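Local structure of sporulation inhibitor of replication protein SirA (Bacillus subtilis, 4TPS) at residues His10-Leu15 and Met106-Ala111; Phe32-Asp37 and Lys53-Ile58; Gln60-Leu65 and Phe100-His105. The protein inhibits initiation of DNA replication during sporulation by binding domain I of the initiator DnaA, so preventing excess rounds of chromosome replication and enforcing diploidy. All coordinates share one frame; numbering follows the deposited sequence.

Interaction 1 (His10-Leu15 and Met106-Ala111); sequences HYYTYL and MIEIVA. With ACT (acetate ion), chain F.
His10 is held from two sides in the plane of its ring. His10 NE2 gives a hydrogen bond to Glu108 OE1 at 2.7 Å. OE1 accepts with its anti lone pair. His10 ND1 gives a nearly straight bond (174°) to O of an acetate ion at 2.7 Å; the acetate probably comes from the crystallisation liquor. Both ring nitrogens act as donors, so the imidazole is probably protonated and stabilised by the two carboxylates. CG of His10 stands anti to the backbone N (chi1 -175°), which carries the ring toward Glu108. The backbones join through two antiparallel hydrogen-bonded pairs. Tyr11 N meets Ile109 O at 2.8 Å, and Ile109 N returns the bond to Tyr11 O. Thr13 and Ile107 repeat the exchange. Strand 9-16 is a central strand of the antiparallel sheet: strand 106-113 lies along one edge of it, and strand 132-136 pairs with the other through Tyr12 and Tyr14. Side chains alternate between the two faces. On the face of Tyr11, Thr13, Ile107 and Ile109, the sheet meets helix 116-128. Tyr11 OH bonds to Glu118 of that helix and to Arg141 of strand 141-144, whereas the buried Thr13 OG1 has no polar partner in the model. On the other face, Tyr12 lies alongside Glu108, and its ring is only 14° from the carboxylate plane. Tyr12 CE1 also sits over one face of the His10 ring. Val110 CG2 makes an off-centre CH-pi contact with that ring, 4.2 Å from its centroid. Met106 bends at its last torsion and brings SD to the edge of Tyr12, 3.8 Å from Tyr12 CD2. Met106 SD also meets the Tyr14 ring obliquely, 3.9 Å from Tyr14 OH, which bonds to His39.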
loop_
_atom_site.group_PDB
_atom_site.type_symbol
_atom_site.label_atom_id
_atom_site.label_comp_id
_atom_site.label_asym_id
_atom_site.label_seq_id
_atom_site.Cartn_x
_atom_site.Cartn_y
_atom_site.Cartn_z
ATOM N N HIS A 10 0.156 7.209 18.176
ATOM C CA HIS A 10 0.587 5.896 17.677
ATOM C C HIS A 10 0.495 5.940 16.174
ATOM O O HIS A 10 -0.608 6.018 15.606
ATOM C CB HIS A 10 -0.328 4.814 18.241
ATOM C CG HIS A 10 0.090 3.413 17.887
ATOM N ND1 HIS A 10 -0.634 2.289 18.259
ATOM C CD2 HIS A 10 1.213 2.951 17.302
ATOM C CE1 HIS A 10 0.031 1.206 17.869
ATOM N NE2 HIS A 10 1.151 1.590 17.292
ATOM N N TYR A 11 1.655 5.985 15.519
ATOM C CA TYR A 11 1.687 6.103 14.050
ATOM C C TYR A 11 2.163 4.789 13.437
ATOM O O TYR A 11 3.129 4.139 13.948
ATOM C CB TYR A 11 2.713 7.143 13.647
ATOM C CG TYR A 11 2.511 8.479 14.197
ATOM C CD1 TYR A 11 1.669 9.383 13.599
ATOM C CD2 TYR A 11 3.184 8.856 15.393
ATOM C CE1 TYR A 11 1.512 10.650 14.137
ATOM C CE2 TYR A 11 3.058 10.105 15.904
ATOM C CZ TYR A 11 2.230 11.002 15.294
ATOM O OH TYR A 11 2.168 12.261 15.893
ATOM N N TYR A 12 1.507 4.408 12.341
ATOM C CA TYR A 12 2.006 3.379 11.432
ATOM C C TYR A 12 2.517 4.124 10.203
ATOM O O TYR A 12 1.790 4.952 9.618
ATOM C CB TYR A 12 0.879 2.429 11.095
ATOM C CG TYR A 12 0.427 1.608 12.257
ATOM C CD1 TYR A 12 -0.456 2.105 13.154
ATOM C CD2 TYR A 12 0.868 0.324 12.433
ATOM C CE1 TYR A 12 -0.917 1.335 14.223
ATOM C CE2 TYR A 12 0.443 -0.433 13.468
ATOM C CZ TYR A 12 -0.473 0.063 14.376
ATOM O OH TYR A 12 -0.837 -0.786 15.455
ATOM N N THR A 13 3.783 3.875 9.866
ATOM C CA THR A 13 4.471 4.632 8.827
ATOM C C THR A 13 4.996 3.670 7.791
ATOM O O THR A 13 5.637 2.664 8.121
ATOM C CB THR A 13 5.564 5.495 9.415
ATOM O OG1 THR A 13 5.030 6.351 10.436
ATOM C CG2 THR A 13 6.200 6.392 8.388
ATOM N N TYR A 14 4.579 3.907 6.536
ATOM C CA TYR A 14 5.037 3.075 5.393
ATOM C C TYR A 14 5.764 3.921 4.359
ATOM O O TYR A 14 5.517 5.115 4.229
ATOM C CB TYR A 14 3.818 2.402 4.722
ATOM C CG TYR A 14 3.189 1.290 5.520
ATOM C CD1 TYR A 14 2.243 1.563 6.519
ATOM C CD2 TYR A 14 3.454 -0.020 5.219
ATOM C CE1 TYR A 14 1.619 0.533 7.204
ATOM C CE2 TYR A 14 2.838 -1.076 5.904
ATOM C CZ TYR A 14 1.935 -0.790 6.907
ATOM O OH TYR A 14 1.331 -1.785 7.581
ATOM N N LEU A 15 6.693 3.259 3.657
ATOM C CA LEU A 15 7.456 3.848 2.578
ATOM C C LEU A 15 6.710 3.508 1.271
ATOM O O LEU A 15 6.704 2.333 0.832
ATOM C CB LEU A 15 8.857 3.274 2.571
ATOM C CG LEU A 15 9.820 3.920 1.600
ATOM C CD1 LEU A 15 9.831 5.423 1.726
ATOM C CD2 LEU A 15 11.217 3.336 1.740
ATOM N N MET A 106 7.153 -1.941 7.582
ATOM C CA MET A 106 6.374 -1.024 8.431
ATOM C C MET A 106 7.319 -0.416 9.482
ATOM O O MET A 106 8.165 -1.130 10.031
ATOM C CB MET A 106 5.174 -1.740 9.116
ATOM C CG MET A 106 4.467 -1.054 10.314
ATOM S SD MET A 106 3.250 -2.270 10.980
ATOM C CE MET A 106 4.317 -3.194 12.086
ATOM N N ILE A 107 7.090 0.842 9.775
ATOM C CA ILE A 107 7.604 1.497 11.007
ATOM C C ILE A 107 6.438 1.842 11.941
ATOM O O ILE A 107 5.418 2.338 11.506
ATOM C CB ILE A 107 8.366 2.781 10.623
ATOM C CG1 ILE A 107 9.693 2.369 9.992
ATOM C CG2 ILE A 107 8.683 3.627 11.855
ATOM C CD1 ILE A 107 10.386 3.490 9.276
ATOM N N GLU A 108 6.607 1.618 13.237
ATOM C CA GLU A 108 5.582 1.991 14.184
ATOM C C GLU A 108 6.269 2.932 15.167
ATOM O O GLU A 108 7.386 2.666 15.642
ATOM C CB GLU A 108 5.076 0.824 14.955
ATOM C CG GLU A 108 3.948 0.040 14.430
ATOM C CD GLU A 108 3.393 -0.877 15.516
ATOM O OE1 GLU A 108 2.754 -0.471 16.541
ATOM O OE2 GLU A 108 3.669 -2.023 15.360
ATOM N N ILE A 109 5.585 4.014 15.487
ATOM C CA ILE A 109 6.076 5.002 16.450
ATOM C C ILE A 109 4.980 5.218 17.519
ATOM O O ILE A 109 3.827 5.434 17.192
ATOM C CB ILE A 109 6.446 6.299 15.782
ATOM C CG1 ILE A 109 7.649 6.101 14.819
ATOM C CG2 ILE A 109 6.716 7.401 16.792
ATOM C CD1 ILE A 109 7.873 7.222 13.833
ATOM N N VAL A 110 5.382 5.196 18.788
ATOM C CA VAL A 110 4.500 5.602 19.895
ATOM C C VAL A 110 5.166 6.771 20.585
ATOM O O VAL A 110 6.309 6.718 20.858
ATOM C CB VAL A 110 4.274 4.416 20.899
ATOM C CG1 VAL A 110 3.431 4.879 22.079
ATOM C CG2 VAL A 110 3.667 3.225 20.187
ATOM N N ALA A 111 4.424 7.855 20.827
ATOM C CA ALA A 111 4.960 9.034 21.452
ATOM C C ALA A 111 4.056 9.666 22.493
ATOM O O ALA A 111 2.864 9.649 22.347
ATOM C CB ALA A 111 5.341 10.073 20.402
HETATM C C ACT F . -3.707 1.409 19.836
HETATM O O ACT F . -3.078 2.437 19.474
HETATM O OXT ACT F . -3.329 0.245 19.482
HETATM C CH3 ACT F . -4.945 1.544 20.693
#

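Interaction 2 (Phe32-Asp37 and Lys53-Ile58); sequences FELFQD and KQIQYI
Phe35 supplies the aromatic ring between these two helices. Ile55 and Ile58 approach this ring obliquely, and Tyr14 of the sheet meets it with the ring planes about 30° apart. From helix 45-58 the nearest atoms are on Ile55, with Ile55 CG2 3.8 Å from Phe35 CE1. Ile55 CD1 comes equally near to Phe35 CD1, so the isoleucine spans two neighbouring ring carbons. Its CG1 stands anti to the carbonyl carbon (chi1 -74°), which sends the longer branch to Phe35 CD1 and leaves CG2 for CE1. Leu34 is the second side chain to carry the contact. Leu34 and Ile55 run antiparallel past one another, with Leu34 CD2 3.9 Å from Ile55 CG1. Leu34 CD2 also meets Ile58 CD1 end to end, at 3.9 Å. An alanine at Ile55 would lose the methyls that touch Phe35 and the CG1 that touches Leu34, and would probably loosen the seat of both side chains. The other methyl of Leu34, CD1, rests 3.5 Å from Gln54 OE1. That oxygen is hydrogen-bonded to a polar side chain of another protein chain in the assembly. The same partner chain packs an aromatic side chain on Leu34 and bonds to Tyr57 OH. The segments run 129° apart with axes 10.6 Å from each other, joining helix 28-39 to helix 45-58. No hydrogen bond crosses between them. The touching residues are all buried, so the helices are held together by apolar side chains, while the polar end of Gln54 is turned to the partner protein.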
loop_
_atom_site.group_PDB
_atom_site.type_symbol
_atom_site.label_atom_id
_atom_site.label_comp_id
_atom_site.label_asym_id
_atom_site.label_seq_id
_atom_site.Cartn_x
_atom_site.Cartn_y
_atom_site.Cartn_z
ATOM N N PHE A 32 -5.011 5.889 3.304
ATOM C CA PHE A 32 -5.293 5.763 4.718
ATOM C C PHE A 32 -6.342 4.667 4.974
ATOM O O PHE A 32 -6.135 3.844 5.845
ATOM C CB PHE A 32 -5.776 7.101 5.279
ATOM C CG PHE A 32 -6.219 7.035 6.727
ATOM C CD1 PHE A 32 -5.271 7.172 7.719
ATOM C CD2 PHE A 32 -7.536 6.851 7.099
ATOM C CE1 PHE A 32 -5.613 7.103 9.041
ATOM C CE2 PHE A 32 -7.896 6.774 8.436
ATOM C CZ PHE A 32 -6.937 6.966 9.420
ATOM N N GLU A 33 -7.432 4.664 4.179
ATOM C CA GLU A 33 -8.488 3.680 4.377
ATOM C C GLU A 33 -8.014 2.235 4.108
ATOM O O GLU A 33 -8.382 1.301 4.804
ATOM C CB GLU A 33 -9.722 4.030 3.536
ATOM C CG GLU A 33 -10.395 5.299 4.058
ATOM C CD GLU A 33 -11.696 5.649 3.347
ATOM O OE1 GLU A 33 -11.773 6.767 2.793
ATOM O OE2 GLU A 33 -12.640 4.822 3.365
ATOM N N LEU A 34 -7.172 2.053 3.109
ATOM C CA LEU A 34 -6.559 0.753 2.825
ATOM C C LEU A 34 -5.717 0.239 4.007
ATOM O O LEU A 34 -5.882 -0.876 4.500
ATOM C CB LEU A 34 -5.721 0.807 1.593
ATOM C CG LEU A 34 -5.070 -0.520 1.182
ATOM C CD1 LEU A 34 -6.118 -1.458 0.593
ATOM C CD2 LEU A 34 -3.952 -0.304 0.180
ATOM N N PHE A 35 -4.838 1.085 4.472
ATOM C CA PHE A 35 -4.030 0.761 5.666
ATOM C C PHE A 35 -4.869 0.518 6.964
ATOM O O PHE A 35 -4.620 -0.424 7.713
ATOM C CB PHE A 35 -2.964 1.795 5.893
ATOM C CG PHE A 35 -1.847 1.740 4.856
ATOM C CD1 PHE A 35 -0.938 0.719 4.850
ATOM C CD2 PHE A 35 -1.709 2.713 3.884
ATOM C CE1 PHE A 35 0.103 0.675 3.923
ATOM C CE2 PHE A 35 -0.702 2.657 2.935
ATOM C CZ PHE A 35 0.216 1.635 2.966
ATOM N N GLN A 36 -5.893 1.315 7.129
ATOM C CA GLN A 36 -6.773 1.171 8.278
ATOM C C GLN A 36 -7.541 -0.177 8.167
ATOM O O GLN A 36 -7.687 -0.890 9.165
ATOM C CB GLN A 36 -7.707 2.346 8.399
ATOM C CG GLN A 36 -8.660 2.237 9.603
ATOM C CD GLN A 36 -9.519 3.454 9.747
ATOM O OE1 GLN A 36 -10.415 3.739 8.920
ATOM N NE2 GLN A 36 -9.245 4.206 10.796
ATOM N N ASP A 37 -7.974 -0.548 6.964
ATOM C CA ASP A 37 -8.617 -1.849 6.778
ATOM C C ASP A 37 -7.714 -3.003 7.168
ATOM O O ASP A 37 -8.157 -3.959 7.776
ATOM C CB ASP A 37 -9.035 -2.041 5.332
ATOM C CG ASP A 37 -10.293 -1.292 4.984
ATOM O OD1 ASP A 37 -11.014 -0.794 5.891
ATOM O OD2 ASP A 37 -10.544 -1.218 3.755
ATOM N N LYS A 53 -1.932 -8.235 0.368
ATOM C CA LYS A 53 -1.184 -8.318 -0.893
ATOM C C LYS A 53 -1.003 -6.941 -1.569
ATOM O O LYS A 53 0.061 -6.604 -2.051
ATOM C CB LYS A 53 -1.854 -9.325 -1.837
ATOM C CG LYS A 53 -0.901 -9.903 -2.797
ATOM C CD LYS A 53 -1.392 -11.249 -3.369
ATOM C CE LYS A 53 -0.564 -12.467 -2.898
ATOM N NZ LYS A 53 0.799 -12.634 -3.528
ATOM N N GLN A 54 -2.055 -6.149 -1.580
ATOM C CA GLN A 54 -2.016 -4.841 -2.116
ATOM C C GLN A 54 -1.023 -3.950 -1.375
ATOM O O GLN A 54 -0.206 -3.225 -1.993
ATOM C CB GLN A 54 -3.395 -4.227 -2.113
ATOM C CG GLN A 54 -4.387 -4.927 -3.057
ATOM C CD GLN A 54 -5.815 -4.481 -2.967
ATOM O OE1 GLN A 54 -6.238 -3.828 -2.029
ATOM N NE2 GLN A 54 -6.614 -4.912 -3.945
ATOM N N ILE A 55 -1.110 -3.972 -0.033
ATOM C CA ILE A 55 -0.135 -3.214 0.786
ATOM C C ILE A 55 1.297 -3.602 0.503
ATOM O O ILE A 55 2.166 -2.727 0.316
ATOM C CB ILE A 55 -0.492 -3.362 2.278
ATOM C CG1 ILE A 55 -1.725 -2.487 2.538
ATOM C CG2 ILE A 55 0.680 -2.961 3.163
ATOM C CD1 ILE A 55 -2.315 -2.727 3.897
ATOM N N GLN A 56 1.568 -4.890 0.375
ATOM C CA GLN A 56 2.921 -5.359 0.037
ATOM C C GLN A 56 3.394 -4.783 -1.345
ATOM O O GLN A 56 4.540 -4.371 -1.521
ATOM C CB GLN A 56 2.950 -6.908 0.046
ATOM C CG GLN A 56 2.765 -7.500 1.471
ATOM C CD GLN A 56 2.584 -9.041 1.562
ATOM O OE1 GLN A 56 2.228 -9.749 0.585
ATOM N NE2 GLN A 56 2.810 -9.568 2.772
ATOM N N TYR A 57 2.480 -4.742 -2.300
ATOM C CA TYR A 57 2.765 -4.270 -3.633
ATOM C C TYR A 57 3.073 -2.786 -3.719
ATOM O O TYR A 57 3.993 -2.368 -4.443
ATOM C CB TYR A 57 1.640 -4.698 -4.582
ATOM C CG TYR A 57 1.971 -4.488 -6.054
ATOM C CD1 TYR A 57 1.861 -3.242 -6.661
ATOM C CD2 TYR A 57 2.413 -5.540 -6.834
ATOM C CE1 TYR A 57 2.184 -3.070 -8.034
ATOM C CE2 TYR A 57 2.721 -5.378 -8.178
ATOM C CZ TYR A 57 2.609 -4.163 -8.770
ATOM O OH TYR A 57 2.871 -3.956 -10.109
ATOM N N ILE A 58 2.346 -1.954 -2.962
ATOM C CA ILE A 58 2.453 -0.508 -3.131
ATOM C C ILE A 58 3.503 0.130 -2.215
ATOM O O ILE A 58 3.703 1.315 -2.283
ATOM C CB ILE A 58 1.088 0.213 -2.931
ATOM C CG1 ILE A 58 0.637 0.179 -1.449
ATOM C CG2 ILE A 58 0.002 -0.414 -3.848
ATOM C CD1 ILE A 58 -0.540 1.123 -1.200
#

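Interaction 3 (Gln60-Leu65 and Phe100-His105); sequences QPIPIL and FMMKEH
The His105 ring lies flat beneath the backbone of Gln60 and Pro61. Pro61 N sits over the ring centre, 3.7 Å above its plane, and Gln60 C lies over the rim of the same face. The Pro61 ring runs alongside the imidazole and points the same way, with Pro61 CD 4.0 Å from His105 NE2. ND1 of His105 bonds to Thr59 OG1, which helps fix the rotation of the ring. Ile62 points at the opposite segment and places CG1 3.8 Å from His105 C. Ile62 N gives a nearly straight hydrogen bond (169°) to Glu104 O at 2.9 Å. A water donates to both Glu104 O and Ile62 O, so the Glu104 carbonyl is gripped twice. A second water links Gln60 O to His105 O. Further along, Ile64 crosses Met102 obliquely, and Ile64 CD1 lies 3.8 Å from Met102 CG. Met102 leaves its backbone in the crowded position (chi1 64°) and then runs extended, which carries CE to Ile64 O. Glu104 has a positive phi (54°), consistent with a tight turn. Glu104 and His105 form the two-residue connection of a beta hairpin, between strands 96-103 and 106-113. The chain that leads into helix 64-75, with Pro63 at its N-cap and at the centre of an inverse gamma turn, is laid across this hairpin end.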
loop_
_atom_site.group_PDB
_atom_site.type_symbol
_atom_site.label_atom_id
_atom_site.label_comp_id
_atom_site.label_asym_id
_atom_site.label_seq_id
_atom_site.Cartn_x
_atom_site.Cartn_y
_atom_site.Cartn_z
ATOM N N GLN A 60 7.502 -0.120 -0.139
ATOM C CA GLN A 60 8.899 -0.565 -0.244
ATOM C C GLN A 60 9.350 -1.121 1.084
ATOM O O GLN A 60 8.898 -0.654 2.136
ATOM C CB GLN A 60 9.815 0.623 -0.593
ATOM C CG GLN A 60 9.389 1.296 -1.893
ATOM C CD GLN A 60 10.449 2.210 -2.477
ATOM O OE1 GLN A 60 11.311 2.663 -1.796
ATOM N NE2 GLN A 60 10.388 2.434 -3.780
ATOM N N PRO A 61 10.282 -2.062 1.052
ATOM C CA PRO A 61 10.897 -2.508 2.312
ATOM C C PRO A 61 11.598 -1.315 3.003
ATOM O O PRO A 61 12.214 -0.448 2.336
ATOM C CB PRO A 61 11.912 -3.559 1.882
ATOM C CG PRO A 61 11.731 -3.790 0.461
ATOM C CD PRO A 61 10.848 -2.735 -0.133
ATOM N N ILE A 62 11.546 -1.305 4.328
ATOM C CA ILE A 62 12.283 -0.254 5.055
ATOM C C ILE A 62 13.810 -0.537 4.882
ATOM O O ILE A 62 14.208 -1.652 4.973
ATOM C CB ILE A 62 11.879 -0.265 6.546
ATOM C CG1 ILE A 62 10.351 -0.052 6.742
ATOM C CG2 ILE A 62 12.678 0.748 7.334
ATOM C CD1 ILE A 62 9.758 1.188 6.074
ATOM N N PRO A 63 14.651 0.482 4.592
ATOM C CA PRO A 63 16.104 0.211 4.413
ATOM C C PRO A 63 16.762 0.166 5.773
ATOM O O PRO A 63 17.170 1.183 6.310
ATOM C CB PRO A 63 16.582 1.393 3.517
ATOM C CG PRO A 63 15.600 2.490 3.875
ATOM C CD PRO A 63 14.283 1.857 4.206
ATOM N N ILE A 64 16.767 -1.034 6.361
ATOM C CA ILE A 64 17.053 -1.167 7.804
ATOM C C ILE A 64 18.450 -0.646 8.158
ATOM O O ILE A 64 18.632 0.138 9.118
ATOM C CB ILE A 64 16.896 -2.629 8.276
ATOM C CG1 ILE A 64 15.442 -3.152 8.047
ATOM C CG2 ILE A 64 17.280 -2.751 9.750
ATOM C CD1 ILE A 64 14.389 -2.484 8.876
ATOM N N LEU A 65 19.472 -1.126 7.448
ATOM C CA LEU A 65 20.830 -0.710 7.797
ATOM C C LEU A 65 21.031 0.830 7.639
ATOM O O LEU A 65 21.619 1.481 8.519
ATOM C CB LEU A 65 21.867 -1.491 7.014
ATOM C CG LEU A 65 23.318 -1.045 7.276
ATOM C CD1 LEU A 65 23.690 -1.212 8.731
ATOM C CD2 LEU A 65 24.337 -1.766 6.393
ATOM N N PHE A 100 10.384 3.885 18.566
ATOM C CA PHE A 100 10.469 3.668 17.088
ATOM C C PHE A 100 10.748 2.204 16.870
ATOM O O PHE A 100 11.716 1.661 17.444
ATOM C CB PHE A 100 11.592 4.550 16.545
ATOM C CG PHE A 100 11.897 4.368 15.065
ATOM C CD1 PHE A 100 12.732 3.341 14.643
ATOM C CD2 PHE A 100 11.388 5.254 14.132
ATOM C CE1 PHE A 100 13.050 3.211 13.301
ATOM C CE2 PHE A 100 11.715 5.097 12.807
ATOM C CZ PHE A 100 12.540 4.070 12.407
ATOM N N MET A 101 9.914 1.533 16.083
ATOM C CA MET A 101 10.120 0.126 15.760
ATOM C C MET A 101 10.120 -0.040 14.229
ATOM O O MET A 101 9.190 0.385 13.564
ATOM C CB MET A 101 8.952 -0.691 16.338
ATOM C CG MET A 101 8.725 -0.433 17.828
ATOM S SD MET A 101 7.249 -1.083 18.660
ATOM C CE MET A 101 8.055 -2.484 19.485
ATOM N N MET A 102 11.146 -0.669 13.674
ATOM C CA MET A 102 11.168 -0.916 12.247
ATOM C C MET A 102 11.206 -2.393 11.921
ATOM O O MET A 102 12.079 -3.120 12.368
ATOM C CB MET A 102 12.295 -0.111 11.570
ATOM C CG MET A 102 13.663 -0.441 11.944
ATOM S SD MET A 102 14.796 0.641 11.029
ATOM C CE MET A 102 16.214 0.379 12.109
ATOM N N LYS A 103 10.287 -2.815 11.051
ATOM C CA LYS A 103 10.196 -4.215 10.653
ATOM C C LYS A 103 9.630 -4.410 9.302
ATOM O O LYS A 103 8.469 -4.041 9.087
ATOM C CB LYS A 103 9.331 -5.020 11.655
ATOM C CG LYS A 103 9.524 -6.527 11.592
ATOM C CD LYS A 103 8.619 -7.175 12.639
ATOM C CE LYS A 103 8.542 -8.687 12.481
ATOM N NZ LYS A 103 9.726 -9.358 13.070
ATOM N N GLU A 104 10.344 -5.165 8.448
ATOM C CA GLU A 104 9.835 -5.474 7.114
ATOM C C GLU A 104 9.432 -4.209 6.307
ATOM O O GLU A 104 10.335 -3.477 5.806
ATOM C CB GLU A 104 8.782 -6.635 7.176
ATOM C CG GLU A 104 9.523 -7.969 7.398
ATOM C CD GLU A 104 8.733 -9.078 8.053
ATOM O OE1 GLU A 104 9.334 -9.835 8.855
ATOM O OE2 GLU A 104 7.543 -9.215 7.729
ATOM N N HIS A 105 8.132 -3.969 6.127
ATOM C CA HIS A 105 7.674 -2.832 5.372
ATOM C C HIS A 105 7.067 -1.808 6.257
ATOM O O HIS A 105 6.590 -0.840 5.741
ATOM C CB HIS A 105 6.585 -3.137 4.284
ATOM C CG HIS A 105 7.089 -3.828 3.061
ATOM N ND1 HIS A 105 6.629 -3.496 1.802
ATOM C CD2 HIS A 105 7.993 -4.820 2.887
ATOM C CE1 HIS A 105 7.198 -4.277 0.905
ATOM N NE2 HIS A 105 8.036 -5.084 1.535
HETATM O O HOH W 1 6.869 0.451 3.633
HETATM O O HOH W 2 13.032 -4.212 5.545
#

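Overall arrangement
Interaction 1 lies nearest the centre of the chain and is built from sheet hydrogen bonds, with a polar His-carboxylate pair on one face. Interaction 3 holds the same sheet at its hairpin end: Leu15 O meets Gln60 N, and Glu108 O meets Met101 N. It is more exposed and uses waters and a backbone bond beside its apolar touches. Interaction 2 is buried but off centre, and its two helices meet mainly through apolar side chains, with no hydrogen bond between them. It reaches the sheet through Tyr14, which packs on Phe35 and Ile55. Interactions 2 and 3 follow in series within the loop that interaction 1 closes. Among the three, interaction 2 alone touches the partner protein.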